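PDB 4ZXH: Abbfa_003403 from Acinetobacter baumannii, which is a four-domain nonribosomal peptide synthetase whose condensation, adenylation, carrier and thioesterase domains probably assemble and release a peptide on a phosphopantetheine arm. Local coordinates for residues 970-975 with 995-1000; 988-993 with 1002-1007; 534-539 with 556-561. All blocks are in the same frame, centred on the assembly; numbering follows the deposited sequence.

Starting from the N terminus, contact 3 comes first: residues 534-539 and 556-561 close around helix 543-553 as a beta-alpha-beta unit of the adenylation domain, and it is finished before the others begin. Contact 1 then brings 970-975 back against 995-1000, around helix 977-990 of the carrier domain. Contact 2 joins the end of that same helix, 988-993, to 1002-1007, the loop leading into helix 1008-1022. Contacts 1 and 2 therefore cross along the chain. They also touch, since L1004 CD1 packs on D999 CB and V995 CG2. Contact 3 stands apart, its nearest atoms about 50 Å from those of contact 1 and about 51 Å from those of contact 2.

Contact 1: residues 970-975 with 995-1000; sequences DYVAPR and VGIHDD
V972 O accepts the backbone N-H of I997 at 3.0 Å (I997 N to V972 O). The bond is straight, 164° at the hydrogen. It holds the two loops together at their closest backbone approach, V972 beside G996. G996 also opens a type I turn ending at D999. The carboxylate oxygen D999 OD2 reaches back to G996 N at 3.0 Å, met from above the carboxylate plane, while D999 N bonds G996 O.

I997 supplies the apolar part. Its CG1 stands between the backbone N and the carbonyl carbon (chi1 68°), which leaves its two branches on different neighbours. CD1 meets V972 CG1 at 3.5 Å and also lies over one face of the R975 guanidinium, toward its rim, 3.5 Å from R975 NE. CG2 instead touches P974 CA, also at 3.5 Å. In this carrier domain, 970-975 is the lead-in to helix 977-990, and the long loop that follows the helix includes 995-1000, so the contact lays the segment leading into the helix against the loop that leaves it.

The R975 guanidinium is paired outside the segments: NH2 forms a salt bridge with E979 and NH1 bonds N1225 OD1, ties that would fix the plane on which the I997 methyl rests. On the other flank, the Y971 ring lies obliquely beside G996, with CD1 3.8 Å from G996 CA, where the glycine offers only its backbone. H998 comes in beside V972, its ND1 4.1 Å from V972 CG2, and takes the CG1 of its chain neighbour I997 over the centre of one ring face. Beyond the carrier, P974 O bonds Y1194 OH and A973 touches F1078, both residues of the thioesterase domain.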
ATOM      1  N   ASP A 970      -0.837   8.809  21.423  1.00 95.21           N
ATOM      2  CA  ASP A 970      -0.626   9.741  22.505  1.00 97.50           C
ATOM      3  C   ASP A 970      -0.785  11.179  22.040  1.00 81.37           C
ATOM      4  O   ASP A 970      -0.205  11.574  21.020  1.00 82.05           O
ATOM      5  CB  ASP A 970       0.782   9.544  23.040  1.00110.57           C
ATOM      6  CG  ASP A 970       1.273   8.120  22.846  1.00117.64           C
ATOM      7  OD1 ASP A 970       0.721   7.214  23.492  1.00120.30           O
ATOM      8  OD2 ASP A 970       2.180   7.889  22.014  1.00118.07           O
ATOM      9  N   TYR A 971      -1.532  11.966  22.799  1.00 62.57           N
ATOM     10  CA  TYR A 971      -1.544  13.393  22.546  1.00 47.16           C
ATOM     11  C   TYR A 971      -0.155  13.994  22.743  1.00 43.22           C
ATOM     12  O   TYR A 971       0.441  13.885  23.808  1.00 38.82           O
ATOM     13  CB  TYR A 971      -2.531  14.105  23.458  1.00 24.52           C
ATOM     14  CG  TYR A 971      -2.380  15.609  23.391  1.00 35.29           C
ATOM     15  CD1 TYR A 971      -2.933  16.344  22.336  1.00 35.51           C
ATOM     16  CD2 TYR A 971      -1.681  16.300  24.370  1.00 30.20           C
ATOM     17  CE1 TYR A 971      -2.792  17.712  22.268  1.00 30.04           C
ATOM     18  CE2 TYR A 971      -1.550  17.667  24.315  1.00 22.42           C
ATOM     19  CZ  TYR A 971      -2.104  18.367  23.265  1.00 34.33           C
ATOM     20  OH  TYR A 971      -1.949  19.731  23.191  1.00 30.24           O
ATOM     21  N   VAL A 972       0.348  14.644  21.709  1.00 39.30           N
ATOM     22  CA  VAL A 972       1.596  15.375  21.816  1.00 31.26           C
ATOM     23  C   VAL A 972       1.391  16.787  21.308  1.00 22.43           C
ATOM     24  O   VAL A 972       0.937  16.977  20.184  1.00 31.80           O
ATOM     25  CB  VAL A 972       2.704  14.689  21.036  1.00 31.18           C
ATOM     26  CG1 VAL A 972       3.926  15.601  20.905  1.00 22.17           C
ATOM     27  CG2 VAL A 972       3.043  13.374  21.704  1.00 22.59           C
ATOM     28  N   ALA A 973       1.698  17.768  22.152  1.00 29.23           N
ATOM     29  CA  ALA A 973       1.527  19.181  21.816  1.00 32.45           C
ATOM     30  C   ALA A 973       2.555  19.603  20.770  1.00 21.67           C
ATOM     31  O   ALA A 973       3.633  19.040  20.728  1.00 28.96           O
ATOM     32  CB  ALA A 973       1.646  20.032  23.062  1.00 20.76           C
ATOM     33  N   PRO A 974       2.216  20.583  19.912  1.00 28.59           N
ATOM     34  CA  PRO A 974       3.127  21.120  18.889  1.00 31.08           C
ATOM     35  C   PRO A 974       4.404  21.667  19.510  1.00 21.73           C
ATOM     36  O   PRO A 974       4.340  22.143  20.622  1.00 29.44           O
ATOM     37  CB  PRO A 974       2.306  22.236  18.242  1.00 28.77           C
ATOM     38  CG  PRO A 974       1.296  22.593  19.271  1.00 27.28           C
ATOM     39  CD  PRO A 974       0.930  21.290  19.898  1.00 26.75           C
ATOM     40  N   ARG A 975       5.539  21.596  18.823  1.00 32.45           N
ATOM     41  CA  ARG A 975       6.817  21.866  19.492  1.00 30.18           C
ATOM     42  C   ARG A 975       7.584  23.087  18.962  1.00 29.74           C
ATOM     43  O   ARG A 975       8.480  23.601  19.633  1.00 39.62           O
ATOM     44  CB  ARG A 975       7.701  20.610  19.415  1.00 33.53           C
ATOM     45  CG  ARG A 975       7.057  19.363  20.075  1.00 25.36           C
ATOM     46  CD  ARG A 975       7.657  18.036  19.593  1.00 22.22           C
ATOM     47  NE  ARG A 975       7.406  17.815  18.171  1.00 29.61           N
ATOM     48  CZ  ARG A 975       7.929  16.814  17.470  1.00 38.28           C
ATOM     49  NH1 ARG A 975       8.724  15.936  18.071  1.00 38.82           N
ATOM     50  NH2 ARG A 975       7.649  16.681  16.175  1.00 35.28           N
ATOM     51  N   VAL A 995      -5.788  19.503  19.004  1.00 33.69           N
ATOM     52  CA  VAL A 995      -5.196  18.601  18.024  1.00 24.76           C
ATOM     53  C   VAL A 995      -3.738  18.341  18.333  1.00 29.79           C
ATOM     54  O   VAL A 995      -2.951  19.270  18.503  1.00 36.50           O
ATOM     55  CB  VAL A 995      -5.317  19.165  16.589  1.00 20.15           C
ATOM     56  CG1 VAL A 995      -4.382  18.458  15.636  1.00 16.84           C
ATOM     57  CG2 VAL A 995      -6.758  19.060  16.087  1.00 30.89           C
ATOM     58  N   GLY A 996      -3.386  17.066  18.411  1.00 25.76           N
ATOM     59  CA  GLY A 996      -2.022  16.681  18.679  1.00 27.28           C
ATOM     60  C   GLY A 996      -1.306  16.434  17.379  1.00 26.26           C
ATOM     61  O   GLY A 996      -1.936  16.139  16.376  1.00 29.79           O
ATOM     62  N   ILE A 997       0.018  16.514  17.398  1.00 26.59           N
ATOM     63  CA  ILE A 997       0.789  16.425  16.170  1.00 23.51           C
ATOM     64  C   ILE A 997       0.752  15.039  15.506  1.00 28.08           C
ATOM     65  O   ILE A 997       1.258  14.882  14.400  1.00 44.87           O
ATOM     66  CB  ILE A 997       2.247  16.835  16.418  1.00 21.52           C
ATOM     67  CG1 ILE A 997       2.958  15.812  17.302  1.00 22.90           C
ATOM     68  CG2 ILE A 997       2.310  18.239  17.035  1.00 19.16           C
ATOM     69  CD1 ILE A 997       4.416  16.127  17.515  1.00 23.26           C
ATOM     70  N   HIS A 998       0.135  14.051  16.147  1.00 28.27           N
ATOM     71  CA  HIS A 998      -0.011  12.721  15.540  1.00 31.79           C
ATOM     72  C   HIS A 998      -1.450  12.396  15.134  1.00 30.88           C
ATOM     73  O   HIS A 998      -1.738  11.293  14.698  1.00 30.28           O
ATOM     74  CB  HIS A 998       0.519  11.646  16.487  1.00 22.53           C
ATOM     75  CG  HIS A 998       1.990  11.758  16.723  1.00 29.53           C
ATOM     76  ND1 HIS A 998       2.561  11.672  17.975  1.00 26.27           N
ATOM     77  CD2 HIS A 998       3.004  12.003  15.861  1.00 25.75           C
ATOM     78  CE1 HIS A 998       3.867  11.839  17.873  1.00 27.77           C
ATOM     79  NE2 HIS A 998       4.162  12.037  16.599  1.00 28.08           N
ATOM     80  N   ASP A 999      -2.346  13.364  15.275  1.00 31.24           N
ATOM     81  CA  ASP A 999      -3.725  13.182  14.848  1.00 30.05           C
ATOM     82  C   ASP A 999      -3.805  13.336  13.354  1.00 28.97           C
ATOM     83  O   ASP A 999      -3.268  14.287  12.791  1.00 38.26           O
ATOM     84  CB  ASP A 999      -4.663  14.182  15.538  1.00 32.20           C
ATOM     85  CG  ASP A 999      -4.825  13.894  17.024  1.00 36.96           C
ATOM     86  OD1 ASP A 999      -4.496  12.761  17.446  1.00 36.94           O
ATOM     87  OD2 ASP A 999      -5.277  14.790  17.765  1.00 40.81           O
ATOM     88  N   ASP A1000      -4.487  12.391  12.720  1.00 30.35           N
ATOM     89  CA  ASP A1000      -4.610  12.369  11.273  1.00 26.51           C
ATOM     90  C   ASP A1000      -5.795  13.233  10.813  1.00 27.84           C
ATOM     91  O   ASP A1000      -6.911  13.162  11.348  1.00 25.61           O
ATOM     92  CB  ASP A1000      -4.743  10.927  10.789  1.00 20.04           C
ATOM     93  CG  ASP A1000      -4.806  10.813   9.280  1.00 41.40           C
ATOM     94  OD1 ASP A1000      -5.810  11.266   8.676  1.00 36.64           O
ATOM     95  OD2 ASP A1000      -3.847  10.253   8.704  1.00 39.84           O
TER

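Contact 2: residues 988-993 with 1002-1007; sequences QILSVK and FELGGH. With PNS (4'-phosphopantetheine), chain B.
L990, the last residue of helix 977-990, reaches the 1002-1007 loop with both of its methyl groups. Its CG sits anti to the carbonyl carbon, beside the backbone N (chi1 -61°), and from there the fork opens toward two different parts of the loop. CD1 meets L1004 CD1 at 3.8 Å and lies as near to L1004 CB, whereas CD2 comes up against bare backbone, 3.5 Å from G1006 CA. L1004 starts out with the same kind of first torsion (chi1 -73°), and the two leucine side chains cross at about a right angle, methyl against methyl.

The chain leaves the helix through S991, whose phi is positive, and V992 then turns back to the loop. CG2 is the V992 branch that faces L1004 O, at 4.0 Å. On the loop side, F1002 to G1005 form a type I turn closed by G1005 N to F1002 O. The backbone angles of G1005 would press a CB onto the carbonyl oxygen before it, so glycine suits the site.

The loop ends at H1007, the N-cap of helix 1008-1022. G1005, G1006, H1007 and S1008 spell the GGHS signature of peptidyl carrier proteins, whose serine carries the phosphopantetheine. Here S1008 N bonds the cofactor, and H1007 CB comes within 3.6 Å of its phosphate oxygen O25. L990 also touches L1010 on the new helix. D1000 OD1 gives the loop a polar hold by accepting F1002 N and E1003 N. Contact 2 itself consists of van der Waals touches without polar bonds between the segments, so 988-993 fits the loop by shape alone.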
ATOM      1  N   GLN A 988      -9.046  24.696  13.591  1.00 35.81           N
ATOM      2  CA  GLN A 988      -9.963  25.750  13.185  1.00 33.32           C
ATOM      3  C   GLN A 988     -10.848  25.237  12.001  1.00 43.02           C
ATOM      4  O   GLN A 988     -12.076  25.400  11.977  1.00 44.83           O
ATOM      5  CB  GLN A 988      -9.249  26.993  12.728  1.00 55.51           C
ATOM      6  CG  GLN A 988      -8.992  27.896  13.742  1.00 78.75           C
ATOM      7  CD  GLN A 988      -9.575  29.247  13.488  1.00 96.98           C
ATOM      8  OE1 GLN A 988      -9.911  29.697  12.360  1.00100.56           O
ATOM      9  NE2 GLN A 988      -9.517  29.991  14.513  1.00112.23           N
ATOM     10  N   ILE A 989     -10.215  24.514  11.078  1.00 28.54           N
ATOM     11  CA  ILE A 989     -10.841  24.000   9.839  1.00 35.76           C
ATOM     12  C   ILE A 989     -11.710  22.714  10.061  1.00 34.39           C
ATOM     13  O   ILE A 989     -12.717  22.483   9.384  1.00 38.56           O
ATOM     14  CB  ILE A 989      -9.721  23.727   8.785  1.00 39.08           C
ATOM     15  CG1 ILE A 989     -10.269  23.552   7.387  1.00 38.69           C
ATOM     16  CG2 ILE A 989      -8.978  22.478   9.111  1.00 46.39           C
ATOM     17  CD1 ILE A 989     -10.844  24.801   6.863  1.00 56.28           C
ATOM     18  N   LEU A 990     -11.351  21.928  11.072  1.00 29.77           N
ATOM     19  CA  LEU A 990     -12.042  20.680  11.411  1.00 25.01           C
ATOM     20  C   LEU A 990     -13.032  20.813  12.565  1.00 27.99           C
ATOM     21  O   LEU A 990     -13.759  19.870  12.853  1.00 30.46           O
ATOM     22  CB  LEU A 990     -11.042  19.594  11.810  1.00 18.08           C
ATOM     23  CG  LEU A 990     -10.006  19.132  10.804  1.00 21.81           C
ATOM     24  CD1 LEU A 990      -8.995  18.264  11.518  1.00 24.35           C
ATOM     25  CD2 LEU A 990     -10.691  18.349   9.731  1.00 18.68           C
ATOM     26  N   SER A 991     -13.023  21.959  13.244  1.00 24.86           N
ATOM     27  CA  SER A 991     -13.796  22.152  14.476  1.00 31.98           C
ATOM     28  C   SER A 991     -13.511  21.071  15.514  1.00 37.53           C
ATOM     29  O   SER A 991     -14.423  20.467  16.074  1.00 47.92           O
ATOM     30  CB  SER A 991     -15.286  22.197  14.181  1.00 28.95           C
ATOM     31  OG  SER A 991     -15.531  23.071  13.102  1.00 45.82           O
ATOM     32  N   VAL A 992     -12.232  20.830  15.749  1.00 35.55           N
ATOM     33  CA  VAL A 992     -11.787  19.913  16.780  1.00 38.71           C
ATOM     34  C   VAL A 992     -11.065  20.769  17.806  1.00 38.76           C
ATOM     35  O   VAL A 992     -10.211  21.553  17.423  1.00 39.59           O
ATOM     36  CB  VAL A 992     -10.864  18.829  16.210  1.00 26.28           C
ATOM     37  CG1 VAL A 992     -10.449  17.843  17.278  1.00 23.54           C
ATOM     38  CG2 VAL A 992     -11.566  18.118  15.089  1.00 25.42           C
ATOM     39  N   LYS A 993     -11.418  20.637  19.088  1.00 36.01           N
ATOM     40  CA  LYS A 993     -10.936  21.572  20.100  1.00 36.16           C
ATOM     41  C   LYS A 993      -9.433  21.522  20.229  1.00 36.70           C
ATOM     42  O   LYS A 993      -8.802  22.567  20.187  1.00 47.62           O
ATOM     43  CB  LYS A 993     -11.574  21.313  21.467  1.00 46.27           C
ATOM     44  CG  LYS A 993     -13.088  21.559  21.522  1.00 58.55           C
ATOM     45  CD  LYS A 993     -13.434  23.001  21.184  1.00 63.46           C
ATOM     46  CE  LYS A 993     -12.996  23.961  22.279  1.00 67.18           C
ATOM     47  NZ  LYS A 993     -13.258  25.364  21.886  1.00 62.12           N
ATOM     48  N   PHE A1002      -7.734  13.224   8.260  1.00 33.41           N
ATOM     49  CA  PHE A1002      -8.935  12.599   7.732  1.00 29.16           C
ATOM     50  C   PHE A1002      -9.621  11.727   8.791  1.00 33.81           C
ATOM     51  O   PHE A1002     -10.844  11.612   8.806  1.00 43.19           O
ATOM     52  CB  PHE A1002      -8.599  11.791   6.468  1.00 29.43           C
ATOM     53  CG  PHE A1002      -8.106  12.639   5.328  1.00 31.03           C
ATOM     54  CD1 PHE A1002      -9.008  13.244   4.448  1.00 34.05           C
ATOM     55  CD2 PHE A1002      -6.747  12.856   5.140  1.00 31.63           C
ATOM     56  CE1 PHE A1002      -8.560  14.054   3.398  1.00 23.81           C
ATOM     57  CE2 PHE A1002      -6.287  13.661   4.091  1.00 33.19           C
ATOM     58  CZ  PHE A1002      -7.195  14.267   3.223  1.00 24.50           C
ATOM     59  N   GLU A1003      -8.839  11.134   9.687  1.00 31.61           N
ATOM     60  CA  GLU A1003      -9.419  10.426  10.825  1.00 31.58           C
ATOM     61  C   GLU A1003     -10.154  11.366  11.765  1.00 37.39           C
ATOM     62  O   GLU A1003     -11.159  10.992  12.354  1.00 44.36           O
ATOM     63  CB  GLU A1003      -8.346   9.669  11.594  1.00 27.30           C
ATOM     64  CG  GLU A1003      -7.805   8.463  10.846  1.00 47.71           C
ATOM     65  CD  GLU A1003      -6.627   7.808  11.543  1.00 73.74           C
ATOM     66  OE1 GLU A1003      -6.229   8.282  12.634  1.00 77.41           O
ATOM     67  OE2 GLU A1003      -6.085   6.827  10.985  1.00 87.50           O
ATOM     68  N   LEU A1004      -9.651  12.588  11.910  1.00 33.92           N
ATOM     69  CA  LEU A1004     -10.311  13.580  12.742  1.00 26.25           C
ATOM     70  C   LEU A1004     -11.632  14.102  12.171  1.00 35.69           C
ATOM     71  O   LEU A1004     -12.313  14.900  12.812  1.00 45.17           O
ATOM     72  CB  LEU A1004      -9.383  14.756  12.988  1.00 24.82           C
ATOM     73  CG  LEU A1004      -8.212  14.552  13.943  1.00 27.73           C
ATOM     74  CD1 LEU A1004      -7.407  15.814  13.972  1.00 29.42           C
ATOM     75  CD2 LEU A1004      -8.671  14.172  15.352  1.00 20.89           C
ATOM     76  N   GLY A1005     -11.995  13.662  10.971  1.00 39.19           N
ATOM     77  CA  GLY A1005     -13.248  14.078  10.358  1.00 35.29           C
ATOM     78  C   GLY A1005     -13.076  14.902   9.094  1.00 33.97           C
ATOM     79  O   GLY A1005     -14.045  15.405   8.531  1.00 37.85           O
ATOM     80  N   GLY A1006     -11.834  15.038   8.649  1.00 35.03           N
ATOM     81  CA  GLY A1006     -11.533  15.811   7.462  1.00 28.67           C
ATOM     82  C   GLY A1006     -11.894  15.026   6.221  1.00 28.65           C
ATOM     83  O   GLY A1006     -11.956  13.805   6.258  1.00 29.82           O
ATOM     84  N   HIS A1007     -12.125  15.728   5.118  1.00 31.16           N
ATOM     85  CA  HIS A1007     -12.449  15.066   3.862  1.00 27.73           C
ATOM     86  C   HIS A1007     -11.969  15.886   2.679  1.00 24.54           C
ATOM     87  O   HIS A1007     -11.452  16.990   2.831  1.00 26.54           O
ATOM     88  CB  HIS A1007     -13.949  14.828   3.747  1.00 21.22           C
ATOM     89  CG  HIS A1007     -14.758  16.068   3.942  1.00 28.21           C
ATOM     90  ND1 HIS A1007     -14.921  17.013   2.950  1.00 38.78           N
ATOM     91  CD2 HIS A1007     -15.426  16.534   5.021  1.00 26.48           C
ATOM     92  CE1 HIS A1007     -15.670  18.000   3.408  1.00 35.08           C
ATOM     93  NE2 HIS A1007     -15.992  17.731   4.659  1.00 36.24           N
TER
HETATM   94  O23 PNS B1401     -11.217  11.324  -0.221  1.00 28.78           O
HETATM   95  P24 PNS B1401     -12.157  12.494  -0.350  1.00 28.70           P
HETATM   96  O25 PNS B1401     -13.020  12.853   0.829  1.00 28.18           O
HETATM   97  O27 PNS B1401     -13.131  12.115  -1.580  1.00 38.06           O
HETATM   98  C28 PNS B1401     -12.590  11.773  -2.852  1.00 36.72           C
HETATM   99  C29 PNS B1401     -13.734  11.531  -3.821  1.00 39.68           C
HETATM  100  C30 PNS B1401     -14.550  12.825  -3.829  1.00 38.81           C
HETATM  101  C31 PNS B1401     -14.579  10.357  -3.324  1.00 37.31           C
HETATM  102  C32 PNS B1401     -13.165  11.181  -5.204  1.00 36.28           C
HETATM  103  O33 PNS B1401     -12.119  10.217  -5.004  1.00 31.14           O
HETATM  104  C34 PNS B1401     -14.255  10.657  -6.120  1.00 36.04           C
HETATM  105  O35 PNS B1401     -15.226  11.341  -6.442  1.00 32.67           O
HETATM  106  N36 PNS B1401     -14.140   9.423  -6.592  1.00 29.27           N
HETATM  107  C37 PNS B1401     -15.133   8.831  -7.474  1.00 25.61           C
HETATM  108  C38 PNS B1401     -14.430   8.465  -8.780  1.00 31.38           C
HETATM  109  C39 PNS B1401     -15.388   8.609  -9.923  0.50 37.97           C
HETATM  110  O40 PNS B1401     -16.209   9.514  -9.941  0.50 45.27           O
HETATM  111  N41 PNS B1401     -15.247   7.685 -10.863  0.50 35.69           N
HETATM  112  C42 PNS B1401     -15.998   7.539 -12.087  0.50 33.92           C
HETATM  113  C43 PNS B1401     -15.600   6.145 -12.526  0.50 32.12           C
HETATM  114  S44 PNS B1401     -16.893   5.018 -11.986  0.50 61.73           S

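Contact 3: residues 534-539 with 556-561; sequences VGLMLD and AAYVPL
V534 and L536 each grip the neighbouring strand with both backbone groups. V534 N bonds A557 O at 2.7 Å and V534 O takes V559 N, after which L536 N bonds V559 O and L536 O accepts L561 N at 2.8 Å. This is the alternating pattern of a parallel pair, though the two short strands are turned 43° from each other.

Packing is closest around L561. Its CD1 lies over G535 CA at 3.8 Å, where the glycine leaves room for it. M537 runs along L561, its CG 3.2 Å from L561 O and its chain bent at chi3 (-71°) to bring CE within 4.1 Å of L561 CB. Across the sheet, on the side of V534 and L536, V534 CG2 meets A556 CB at 4.0 Å. The touch between L536 and Y558 is lighter, L536 CD2 lying 4.2 Å from Y558 CD2 while the tyrosine ring leads away. The loose part is the far end, where the segments separate, with L538 barely touching and D539 partly exposed.

In the adenylation domain this is a beta-alpha-beta crossover through helix 543-553, against which Y558 and A556 pack. V559 and L561 meet helix 567-577 on the other face, G535 and M537 pair with strand 581-584, and strand 621-627 lies beside A557, V559 and P560.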
ATOM      1  N   VAL A 534      15.391 -49.009  10.748  1.00 28.31           N
ATOM      2  CA  VAL A 534      16.644 -48.796  11.468  1.00 26.96           C
ATOM      3  C   VAL A 534      16.847 -47.330  11.808  1.00 29.58           C
ATOM      4  O   VAL A 534      16.972 -46.484  10.912  1.00 30.22           O
ATOM      5  CB  VAL A 534      17.839 -49.292  10.654  1.00 22.54           C
ATOM      6  CG1 VAL A 534      19.149 -48.829  11.272  1.00 22.87           C
ATOM      7  CG2 VAL A 534      17.780 -50.801  10.536  1.00 23.07           C
ATOM      8  N   GLY A 535      16.859 -47.033  13.106  1.00 27.97           N
ATOM      9  CA  GLY A 535      17.162 -45.693  13.580  1.00 27.41           C
ATOM     10  C   GLY A 535      18.577 -45.312  13.193  1.00 29.65           C
ATOM     11  O   GLY A 535      19.500 -46.120  13.289  1.00 40.11           O
ATOM     12  N   LEU A 536      18.752 -44.083  12.736  1.00 29.48           N
ATOM     13  CA  LEU A 536      20.067 -43.623  12.321  1.00 30.16           C
ATOM     14  C   LEU A 536      20.453 -42.350  13.056  1.00 36.09           C
ATOM     15  O   LEU A 536      19.896 -41.280  12.789  1.00 36.19           O
ATOM     16  CB  LEU A 536      20.093 -43.389  10.819  1.00 26.13           C
ATOM     17  CG  LEU A 536      21.457 -43.023  10.252  1.00 28.47           C
ATOM     18  CD1 LEU A 536      22.490 -44.072  10.642  1.00 26.49           C
ATOM     19  CD2 LEU A 536      21.333 -42.902   8.733  1.00 25.35           C
ATOM     20  N   MET A 537      21.403 -42.471  13.982  1.00 35.69           N
ATOM     21  CA  MET A 537      21.830 -41.348  14.809  1.00 32.18           C
ATOM     22  C   MET A 537      23.331 -41.110  14.644  1.00 38.79           C
ATOM     23  O   MET A 537      24.129 -41.607  15.446  1.00 42.90           O
ATOM     24  CB  MET A 537      21.482 -41.610  16.280  1.00 25.71           C
ATOM     25  CG  MET A 537      21.535 -40.388  17.176  1.00 36.34           C
ATOM     26  SD  MET A 537      21.279 -40.741  18.934  1.00 34.84           S
ATOM     27  CE  MET A 537      19.545 -41.153  18.979  1.00 56.32           C
ATOM     28  N   LEU A 538      23.707 -40.348  13.610  1.00 39.20           N
ATOM     29  CA  LEU A 538      25.122 -40.117  13.275  1.00 42.55           C
ATOM     30  C   LEU A 538      25.552 -38.649  13.275  1.00 42.80           C
ATOM     31  O   LEU A 538      24.720 -37.753  13.168  1.00 46.07           O
ATOM     32  CB  LEU A 538      25.435 -40.704  11.897  1.00 40.98           C
ATOM     33  CG  LEU A 538      25.273 -42.213  11.711  1.00 39.19           C
ATOM     34  CD1 LEU A 538      25.862 -42.656  10.374  1.00 38.56           C
ATOM     35  CD2 LEU A 538      25.899 -42.982  12.870  1.00 35.75           C
ATOM     36  N   ASP A 539      26.862 -38.420  13.390  1.00 41.44           N
ATOM     37  CA  ASP A 539      27.468 -37.113  13.114  1.00 37.63           C
ATOM     38  C   ASP A 539      27.796 -37.018  11.635  1.00 42.61           C
ATOM     39  O   ASP A 539      27.906 -38.038  10.956  1.00 49.01           O
ATOM     40  CB  ASP A 539      28.741 -36.892  13.930  1.00 39.94           C
ATOM     41  CG  ASP A 539      28.466 -36.315  15.305  1.00 51.12           C
ATOM     42  OD1 ASP A 539      27.460 -35.587  15.452  1.00 53.59           O
ATOM     43  OD2 ASP A 539      29.256 -36.588  16.242  1.00 59.01           O
ATOM     44  N   ALA A 556      16.632 -52.770   4.559  1.00 23.63           N
ATOM     45  CA  ALA A 556      15.904 -52.023   5.584  1.00 26.82           C
ATOM     46  C   ALA A 556      15.632 -50.578   5.165  1.00 33.12           C
ATOM     47  O   ALA A 556      16.105 -50.113   4.122  1.00 31.60           O
ATOM     48  CB  ALA A 556      16.664 -52.048   6.903  1.00 31.69           C
ATOM     49  N   ALA A 557      14.839 -49.890   5.982  1.00 34.35           N
ATOM     50  CA  ALA A 557      14.550 -48.474   5.807  1.00 29.60           C
ATOM     51  C   ALA A 557      15.132 -47.760   7.012  1.00 35.90           C
ATOM     52  O   ALA A 557      15.145 -48.321   8.111  1.00 31.41           O
ATOM     53  CB  ALA A 557      13.074 -48.222   5.698  1.00 21.52           C
ATOM     54  N   TYR A 558      15.636 -46.541   6.829  1.00 24.79           N
ATOM     55  CA  TYR A 558      16.179 -45.841   7.982  1.00 24.39           C
ATOM     56  C   TYR A 558      15.228 -44.769   8.470  1.00 27.37           C
ATOM     57  O   TYR A 558      14.417 -44.236   7.718  1.00 31.67           O
ATOM     58  CB  TYR A 558      17.556 -45.248   7.679  1.00 21.32           C
ATOM     59  CG  TYR A 558      17.570 -44.164   6.638  1.00 22.59           C
ATOM     60  CD1 TYR A 558      17.691 -44.470   5.295  1.00 23.59           C
ATOM     61  CD2 TYR A 558      17.477 -42.829   7.006  1.00 24.76           C
ATOM     62  CE1 TYR A 558      17.708 -43.478   4.339  1.00 31.50           C
ATOM     63  CE2 TYR A 558      17.499 -41.822   6.063  1.00 24.79           C
ATOM     64  CZ  TYR A 558      17.615 -42.148   4.730  1.00 30.50           C
ATOM     65  OH  TYR A 558      17.631 -41.144   3.787  1.00 23.65           O
ATOM     66  N   VAL A 559      15.322 -44.492   9.761  1.00 32.63           N
ATOM     67  CA  VAL A 559      14.597 -43.406  10.396  1.00 30.07           C
ATOM     68  C   VAL A 559      15.594 -42.394  10.957  1.00 34.56           C
ATOM     69  O   VAL A 559      16.311 -42.696  11.911  1.00 33.35           O
ATOM     70  CB  VAL A 559      13.718 -43.936  11.512  1.00 22.68           C
ATOM     71  CG1 VAL A 559      12.880 -42.818  12.106  1.00 21.58           C
ATOM     72  CG2 VAL A 559      12.854 -45.066  10.979  1.00 22.75           C
ATOM     73  N   PRO A 560      15.665 -41.199  10.351  1.00 34.50           N
ATOM     74  CA  PRO A 560      16.659 -40.203  10.771  1.00 32.96           C
ATOM     75  C   PRO A 560      16.462 -39.705  12.202  1.00 35.10           C
ATOM     76  O   PRO A 560      15.434 -39.108  12.516  1.00 44.62           O
ATOM     77  CB  PRO A 560      16.448 -39.059   9.776  1.00 27.76           C
ATOM     78  CG  PRO A 560      15.831 -39.693   8.597  1.00 27.42           C
ATOM     79  CD  PRO A 560      14.936 -40.765   9.150  1.00 27.90           C
ATOM     80  N   LEU A 561      17.449 -39.950  13.055  1.00 33.55           N
ATOM     81  CA  LEU A 561      17.477 -39.358  14.386  1.00 32.71           C
ATOM     82  C   LEU A 561      18.698 -38.450  14.512  1.00 38.02           C
ATOM     83  O   LEU A 561      19.753 -38.865  14.987  1.00 42.31           O
ATOM     84  CB  LEU A 561      17.491 -40.443  15.456  1.00 29.34           C
ATOM     85  CG  LEU A 561      16.307 -41.400  15.364  1.00 27.61           C
ATOM     86  CD1 LEU A 561      16.648 -42.725  15.966  1.00 24.06           C
ATOM     87  CD2 LEU A 561      15.101 -40.795  16.046  1.00 31.15           C
TER